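Local coordinates for 5-Carboxyvanillate Decarboxylase (Novosphingobium aromaticivorans, PDB 4QRN), which probably removes a carboxyl group from 5-carboxyvanillate and binds manganese together with a nitro-substituted substrate analogue, at residues A[151-156]-A[163-168]; A[195-200]-A[205-210]. All blocks are in the same frame, centred on the assembly; numbering follows the deposited sequence.

Interaction 1 (A[151-156]-A[163-168]); sequences GTVAPQ and REIHRG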
loop_
_atom_site.group_PDB
_atom_site.type_symbol
_atom_site.label_atom_id
_atom_site.label_comp_id
_atom_site.label_asym_id
_atom_site.label_seq_id
_atom_site.Cartn_x
_atom_site.Cartn_y
_atom_site.Cartn_z
ATOM N N GLY A 151 -22.977 -6.181 -12.523
ATOM C CA GLY A 151 -23.933 -5.165 -12.130
ATOM C C GLY A 151 -23.345 -4.106 -11.221
ATOM O O GLY A 151 -22.342 -4.330 -10.521
ATOM N N THR A 152 -24.021 -2.956 -11.215
ATOM C CA THR A 152 -23.746 -1.871 -10.281
ATOM C C THR A 152 -24.889 -1.774 -9.280
ATOM O O THR A 152 -26.047 -2.057 -9.630
ATOM C CB THR A 152 -23.524 -0.524 -11.050
ATOM O OG1 THR A 152 -22.668 0.343 -10.310
ATOM C CG2 THR A 152 -24.813 0.217 -11.367
ATOM N N VAL A 153 -24.570 -1.410 -8.045
ATOM C CA VAL A 153 -25.585 -1.342 -7.006
ATOM C C VAL A 153 -25.473 -0.016 -6.239
ATOM O O VAL A 153 -24.687 0.863 -6.582
ATOM C CB VAL A 153 -25.567 -2.594 -6.069
ATOM C CG1 VAL A 153 -25.837 -3.869 -6.872
ATOM C CG2 VAL A 153 -24.261 -2.706 -5.274
ATOM N N ALA A 154 -26.317 0.120 -5.213
ATOM C CA ALA A 154 -26.410 1.341 -4.424
ATOM C C ALA A 154 -26.382 0.932 -2.963
ATOM O O ALA A 154 -27.425 0.774 -2.347
ATOM C CB ALA A 154 -27.698 2.113 -4.772
ATOM N N PRO A 155 -25.186 0.723 -2.390
ATOM C CA PRO A 155 -25.095 0.164 -1.035
ATOM C C PRO A 155 -25.709 1.059 0.014
ATOM O O PRO A 155 -25.954 0.590 1.126
ATOM C CB PRO A 155 -23.591 -0.025 -0.830
ATOM C CG PRO A 155 -23.051 -0.174 -2.229
ATOM C CD PRO A 155 -23.849 0.828 -3.013
ATOM N N GLN A 156 -25.969 2.319 -0.318
ATOM C CA GLN A 156 -26.795 3.159 0.544
ATOM C C GLN A 156 -28.127 2.498 0.877
ATOM O O GLN A 156 -28.739 2.800 1.909
ATOM C CB GLN A 156 -27.222 4.466 -0.150
ATOM C CG GLN A 156 -26.190 5.354 -0.776
ATOM C CD GLN A 156 -25.976 5.064 -2.254
ATOM O OE1 GLN A 156 -25.669 3.936 -2.635
ATOM N NE2 GLN A 156 -26.110 6.094 -3.096
ATOM N N ARG A 163 -31.802 -7.083 -4.026
ATOM C CA ARG A 163 -32.749 -7.360 -5.107
ATOM C C ARG A 163 -32.108 -7.186 -6.479
ATOM O O ARG A 163 -32.407 -7.961 -7.401
ATOM C CB ARG A 163 -34.011 -6.480 -5.000
ATOM C CG ARG A 163 -34.803 -6.767 -3.739
ATOM C CD ARG A 163 -36.160 -6.074 -3.696
ATOM N NE ARG A 163 -36.146 -4.606 -3.761
ATOM C CZ ARG A 163 -36.063 -3.781 -2.710
ATOM N NH1 ARG A 163 -35.881 -4.244 -1.476
ATOM N NH2 ARG A 163 -36.122 -2.468 -2.901
ATOM N N GLU A 164 -31.226 -6.199 -6.615
ATOM C CA GLU A 164 -30.588 -5.921 -7.896
ATOM C C GLU A 164 -29.510 -6.963 -8.235
ATOM O O GLU A 164 -29.290 -7.258 -9.418
ATOM C CB GLU A 164 -30.026 -4.495 -7.895
ATOM C CG GLU A 164 -29.631 -3.983 -9.289
ATOM C CD GLU A 164 -30.815 -3.638 -10.205
ATOM O OE1 GLU A 164 -31.992 -3.976 -9.902
ATOM O OE2 GLU A 164 -30.555 -3.009 -11.262
ATOM N N ILE A 165 -28.844 -7.510 -7.219
ATOM C CA ILE A 165 -27.940 -8.635 -7.423
ATOM C C ILE A 165 -28.736 -9.812 -8.012
ATOM O O ILE A 165 -28.314 -10.436 -8.993
ATOM C CB ILE A 165 -27.277 -9.008 -6.096
ATOM C CG1 ILE A 165 -26.252 -7.925 -5.717
ATOM C CG2 ILE A 165 -26.617 -10.392 -6.164
ATOM C CD1 ILE A 165 -25.847 -7.965 -4.262
ATOM N N HIS A 166 -29.901 -10.100 -7.440
ATOM C CA HIS A 166 -30.747 -11.153 -7.985
ATOM C C HIS A 166 -31.242 -10.835 -9.382
ATOM O O HIS A 166 -31.233 -11.703 -10.247
ATOM C CB HIS A 166 -31.897 -11.420 -7.022
ATOM C CG HIS A 166 -31.506 -12.350 -5.920
ATOM N ND1 HIS A 166 -31.481 -13.722 -6.092
ATOM C CD2 HIS A 166 -31.120 -12.117 -4.642
ATOM C CE1 HIS A 166 -31.091 -14.291 -4.967
ATOM N NE2 HIS A 166 -30.863 -13.343 -4.072
ATOM N N ARG A 167 -31.668 -9.600 -9.622
ATOM C CA ARG A 167 -32.172 -9.243 -10.944
ATOM C C ARG A 167 -31.063 -9.376 -11.987
ATOM O O ARG A 167 -31.279 -9.888 -13.080
ATOM C CB ARG A 167 -32.752 -7.834 -10.943
ATOM C CG ARG A 167 -33.490 -7.510 -12.223
ATOM C CD ARG A 167 -34.106 -6.121 -12.194
ATOM N NE ARG A 167 -33.143 -5.036 -12.400
ATOM C CZ ARG A 167 -32.900 -4.428 -13.566
ATOM N NH1 ARG A 167 -32.035 -3.430 -13.602
ATOM N NH2 ARG A 167 -33.496 -4.829 -14.695
ATOM N N GLY A 168 -29.860 -8.922 -11.645
ATOM C CA GLY A 168 -28.749 -9.021 -12.573
ATOM C C GLY A 168 -28.416 -10.459 -12.921
ATOM O O GLY A 168 -28.191 -10.799 -14.075
#
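With CG anti to the backbone N (chi1 -166°) and the chain bent at chi2, Glu164 lays its CG beside the backbone of Thr152, 4.1 Å from Thr152 O, and turns its carboxylate to Arg167 one helical turn on. A chi1 of -61° in Val153 leaves CG1 facing the helix, where it meets two residues: Ile165 CG1 lies 4.2 Å from Val153 CG1, and Glu164 CB is slightly farther. No hydrogen bond joins the two segments directly; the direct contact is small, van der Waals packing with 114 Å² buried between the segments. Arg167 grips the carboxylate side-on, NE reaching Glu164 OE1 at 2.9 Å and NH1 reaching Glu164 OE2 at 2.8 Å. Both oxygens lie near the guanidinium plane, but the carboxylate is tilted, so NE meets OE1 from 42° above the carboxylate plane. Asn133 ND2 hydrogen-bonds to both Glu164 OE2 and Thr152 O, linking loop and helix indirectly. Were Glu164 exchanged for an alanine, the Arg167 guanidinium would probably lose this carboxylate and Asn133 one of its two acceptors here. Asp134, a second partner of Arg167, lies with Asn133 on helix 122-142. The contact seats helix 158-170 on the loop joining it to strand 147-149, within a beta-alpha unit of the amidohydrolase (beta/alpha)8 barrel, with Val153 and Ile165 both resting on Ile177 of strand 177-179 and Ile165 also packing on helix 194-203.

Interaction 2 (A[195-200]-A[205-210]); sequences PIFRAL and QPLYIH. With MN (manganese (II) ion), chain E; 1DF (4-hydroxy-3-methoxy-5-nitrobenzoic acid), chain F.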
loop_
_atom_site.group_PDB
_atom_site.type_symbol
_atom_site.label_atom_id
_atom_site.label_comp_id
_atom_site.label_asym_id
_atom_site.label_seq_id
_atom_site.Cartn_x
_atom_site.Cartn_y
_atom_site.Cartn_z
ATOM N N PRO A 195 -27.032 -7.510 3.890
ATOM C CA PRO A 195 -27.892 -8.042 2.825
ATOM C C PRO A 195 -27.194 -8.238 1.484
ATOM O O PRO A 195 -27.605 -9.116 0.715
ATOM C CB PRO A 195 -29.018 -7.005 2.736
ATOM C CG PRO A 195 -29.128 -6.476 4.154
ATOM C CD PRO A 195 -27.676 -6.370 4.585
ATOM N N ILE A 196 -26.183 -7.432 1.188
ATOM C CA ILE A 196 -25.477 -7.568 -0.063
ATOM C C ILE A 196 -24.728 -8.911 -0.088
ATOM O O ILE A 196 -24.776 -9.623 -1.102
ATOM C CB ILE A 196 -24.512 -6.382 -0.226
ATOM C CG1 ILE A 196 -25.323 -5.115 -0.540
ATOM C CG2 ILE A 196 -23.418 -6.683 -1.283
ATOM C CD1 ILE A 196 -24.516 -3.815 -0.437
ATOM N N PHE A 197 -24.045 -9.250 1.002
ATOM C CA PHE A 197 -23.352 -10.524 1.066
ATOM C C PHE A 197 -24.299 -11.700 1.035
ATOM O O PHE A 197 -24.015 -12.690 0.371
ATOM C CB PHE A 197 -22.426 -10.563 2.272
ATOM C CG PHE A 197 -21.314 -9.557 2.153
ATOM C CD1 PHE A 197 -20.323 -9.747 1.212
ATOM C CD2 PHE A 197 -21.292 -8.409 2.919
ATOM C CE1 PHE A 197 -19.295 -8.832 1.055
ATOM C CE2 PHE A 197 -20.273 -7.471 2.765
ATOM C CZ PHE A 197 -19.269 -7.681 1.837
ATOM N N ARG A 198 -25.430 -11.608 1.719
ATOM C CA ARG A 198 -26.413 -12.687 1.686
ATOM C C ARG A 198 -26.835 -12.942 0.237
ATOM O O ARG A 198 -26.938 -14.101 -0.193
ATOM C CB ARG A 198 -27.626 -12.344 2.545
ATOM C CG ARG A 198 -27.349 -12.445 4.051
ATOM C CD ARG A 198 -27.325 -13.866 4.613
ATOM N NE ARG A 198 -28.655 -14.461 4.522
ATOM C CZ ARG A 198 -29.655 -14.190 5.354
ATOM N NH1 ARG A 198 -29.444 -13.422 6.416
ATOM N NH2 ARG A 198 -30.858 -14.712 5.128
ATOM N N ALA A 199 -27.076 -11.883 -0.525
ATOM C CA ALA A 199 -27.522 -12.040 -1.900
ATOM C C ALA A 199 -26.439 -12.636 -2.792
ATOM O O ALA A 199 -26.737 -13.485 -3.630
ATOM C CB ALA A 199 -28.008 -10.697 -2.456
ATOM N N LEU A 200 -25.191 -12.195 -2.625
ATOM C CA LEU A 200 -24.090 -12.751 -3.413
ATOM C C LEU A 200 -23.945 -14.245 -3.190
ATOM O O LEU A 200 -23.705 -14.987 -4.135
ATOM C CB LEU A 200 -22.769 -12.045 -3.058
ATOM C CG LEU A 200 -22.664 -10.614 -3.566
ATOM C CD1 LEU A 200 -21.540 -9.864 -2.829
ATOM C CD2 LEU A 200 -22.425 -10.652 -5.061
ATOM N N GLN A 205 -22.234 -15.652 -6.726
ATOM C CA GLN A 205 -21.446 -14.856 -7.647
ATOM C C GLN A 205 -20.381 -14.080 -6.895
ATOM O O GLN A 205 -20.557 -13.770 -5.710
ATOM C CB GLN A 205 -22.328 -13.888 -8.418
ATOM C CG GLN A 205 -23.205 -14.610 -9.407
ATOM C CD GLN A 205 -23.980 -13.671 -10.296
ATOM O OE1 GLN A 205 -24.238 -12.531 -9.921
ATOM N NE2 GLN A 205 -24.364 -14.142 -11.493
ATOM N N PRO A 206 -19.301 -13.729 -7.598
ATOM C CA PRO A 206 -18.237 -12.947 -6.967
ATOM C C PRO A 206 -18.579 -11.479 -6.875
ATOM O O PRO A 206 -19.336 -10.922 -7.687
ATOM C CB PRO A 206 -17.061 -13.137 -7.930
ATOM C CG PRO A 206 -17.742 -13.329 -9.273
ATOM C CD PRO A 206 -18.955 -14.136 -8.975
ATOM N N LEU A 207 -17.961 -10.857 -5.877
ATOM C CA LEU A 207 -17.938 -9.421 -5.704
ATOM C C LEU A 207 -16.592 -8.903 -6.157
ATOM O O LEU A 207 -15.565 -9.356 -5.631
ATOM C CB LEU A 207 -18.105 -9.098 -4.221
ATOM C CG LEU A 207 -17.861 -7.642 -3.839
ATOM C CD1 LEU A 207 -18.832 -6.675 -4.563
ATOM C CD2 LEU A 207 -17.965 -7.476 -2.337
ATOM N N TYR A 208 -16.559 -7.952 -7.088
ATOM C CA TYR A 208 -15.316 -7.257 -7.437
ATOM C C TYR A 208 -15.306 -5.938 -6.652
ATOM O O TYR A 208 -16.199 -5.099 -6.845
ATOM C CB TYR A 208 -15.284 -7.015 -8.953
ATOM C CG TYR A 208 -13.890 -6.797 -9.534
ATOM C CD1 TYR A 208 -13.106 -5.697 -9.192
ATOM C CD2 TYR A 208 -13.349 -7.709 -10.429
ATOM C CE1 TYR A 208 -11.828 -5.517 -9.732
ATOM C CE2 TYR A 208 -12.095 -7.523 -10.992
ATOM C CZ TYR A 208 -11.342 -6.423 -10.646
ATOM O OH TYR A 208 -10.096 -6.266 -11.207
ATOM N N ILE A 209 -14.343 -5.771 -5.742
ATOM C CA ILE A 209 -14.204 -4.485 -5.051
ATOM C C ILE A 209 -13.197 -3.685 -5.854
ATOM O O ILE A 209 -11.994 -3.960 -5.833
ATOM C CB ILE A 209 -13.791 -4.605 -3.587
ATOM C CG1 ILE A 209 -14.807 -5.441 -2.822
ATOM C CG2 ILE A 209 -13.717 -3.187 -2.980
ATOM C CD1 ILE A 209 -14.489 -5.632 -1.344
ATOM N N HIS A 210 -13.720 -2.735 -6.622
ATOM C CA HIS A 210 -12.925 -1.861 -7.463
ATOM C C HIS A 210 -12.560 -0.604 -6.672
ATOM O O HIS A 210 -13.309 -0.198 -5.778
ATOM C CB HIS A 210 -13.786 -1.468 -8.668
ATOM C CG HIS A 210 -13.045 -0.688 -9.706
ATOM N ND1 HIS A 210 -12.844 0.667 -9.615
ATOM C CD2 HIS A 210 -12.434 -1.088 -10.851
ATOM C CE1 HIS A 210 -12.120 1.063 -10.657
ATOM N NE2 HIS A 210 -11.879 0.022 -11.438
HETATM MN MN MN E . -10.449 0.062 -13.148
HETATM C C1 1DF F . -8.432 5.296 -13.268
HETATM C CO1 1DF F . -7.910 4.040 -13.146
HETATM C CO2 1DF F . -9.815 5.491 -13.056
HETATM C CM1 1DF F . -8.849 2.982 -12.904
HETATM C CM2 1DF F . -10.688 4.426 -12.967
HETATM O OM 1DF F . -12.039 4.558 -12.811
HETATM C CZ 1DF F . -10.230 3.117 -13.014
HETATM C CC 1DF F . -7.580 6.480 -13.542
HETATM C CV 1DF F . -12.533 5.857 -12.484
HETATM O O1 1DF F . -6.489 6.296 -14.225
HETATM O O2 1DF F . -7.949 7.585 -13.131
HETATM O O3 1DF F . -11.032 2.097 -13.103
HETATM N N 1DF F . -8.244 1.749 -12.290
HETATM O O11 1DF F . -8.911 0.831 -11.907
HETATM O O22 1DF F . -7.007 1.780 -12.039
HETATM O O HOH W 1 -12.012 -0.619 -14.523
#
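Helix 194-203 and strand 207-209 form the second half of a beta-alpha-beta unit that starts at strand 177-179, part of the (beta/alpha)8 (TIM) barrel of the amidohydrolase superfamily, and Leu200 and Leu207 join them. Leu200 CD1 packs 3.8 Å from Leu207 CB, while its other methyl, CD2, reaches over the backbone toward the carbonyl oxygens of Gln205 and Pro206. In Leu207, CG stands anti to the backbone N (chi1 170°), and CD2 meets the Phe197 ring obliquely, 3.9 Å from CE1. These three side chains make a buried apolar seam between helix and strand, to which Ile177 of the neighbouring strand adds contacts with both leucines. Where the chain leaves the helix, Gln205 N donates to Leu200 O at 3.1 Å with an N-H...O angle of 159°, tying the start of the returning segment to the helix. The side-chain amide of Gln205 has its own partner, NE2 bonding to Phe174 O.

Beyond the seam, the strand leads to the metal. Tyr208 OH hydrogen-bonds to Glu41, itself a manganese ligand, and to Thr309. With CG anti to the backbone N (chi1 -174°), the His210 ring extends from the end of the strand to the manganese, whose coordination NE2 shares with Glu41, Asp336, a water and the inhibitor. The inhibitor chelates the ion through two oxygens: the phenolic O3 and the nitro O11 each lie 2.1 Å from the manganese, against 2.2 Å for His210 NE2.

Interaction 1 closes before interaction 2 opens along the chain, yet the two touch, with centres about 9 Å apart. Helices 158-170 and 194-203 pack side by side: Ile165 CD1 lies 3.9 Å from Ala199 CB and 3.7 Å from Ile196 O. The loop of 151-156 reaches the same helix, with Pro155 CB 3.9 Å from Ile196 CD1. Both contacts share Ile177 of strand 177-179 as a neighbour. Interaction 2 alone holds a metal ligand, His210; in interaction 1 the Thr152 side chain comes within about 9 Å of the His210 side chain but stays about 13 Å from the manganese and about 12 Å from the inhibitor.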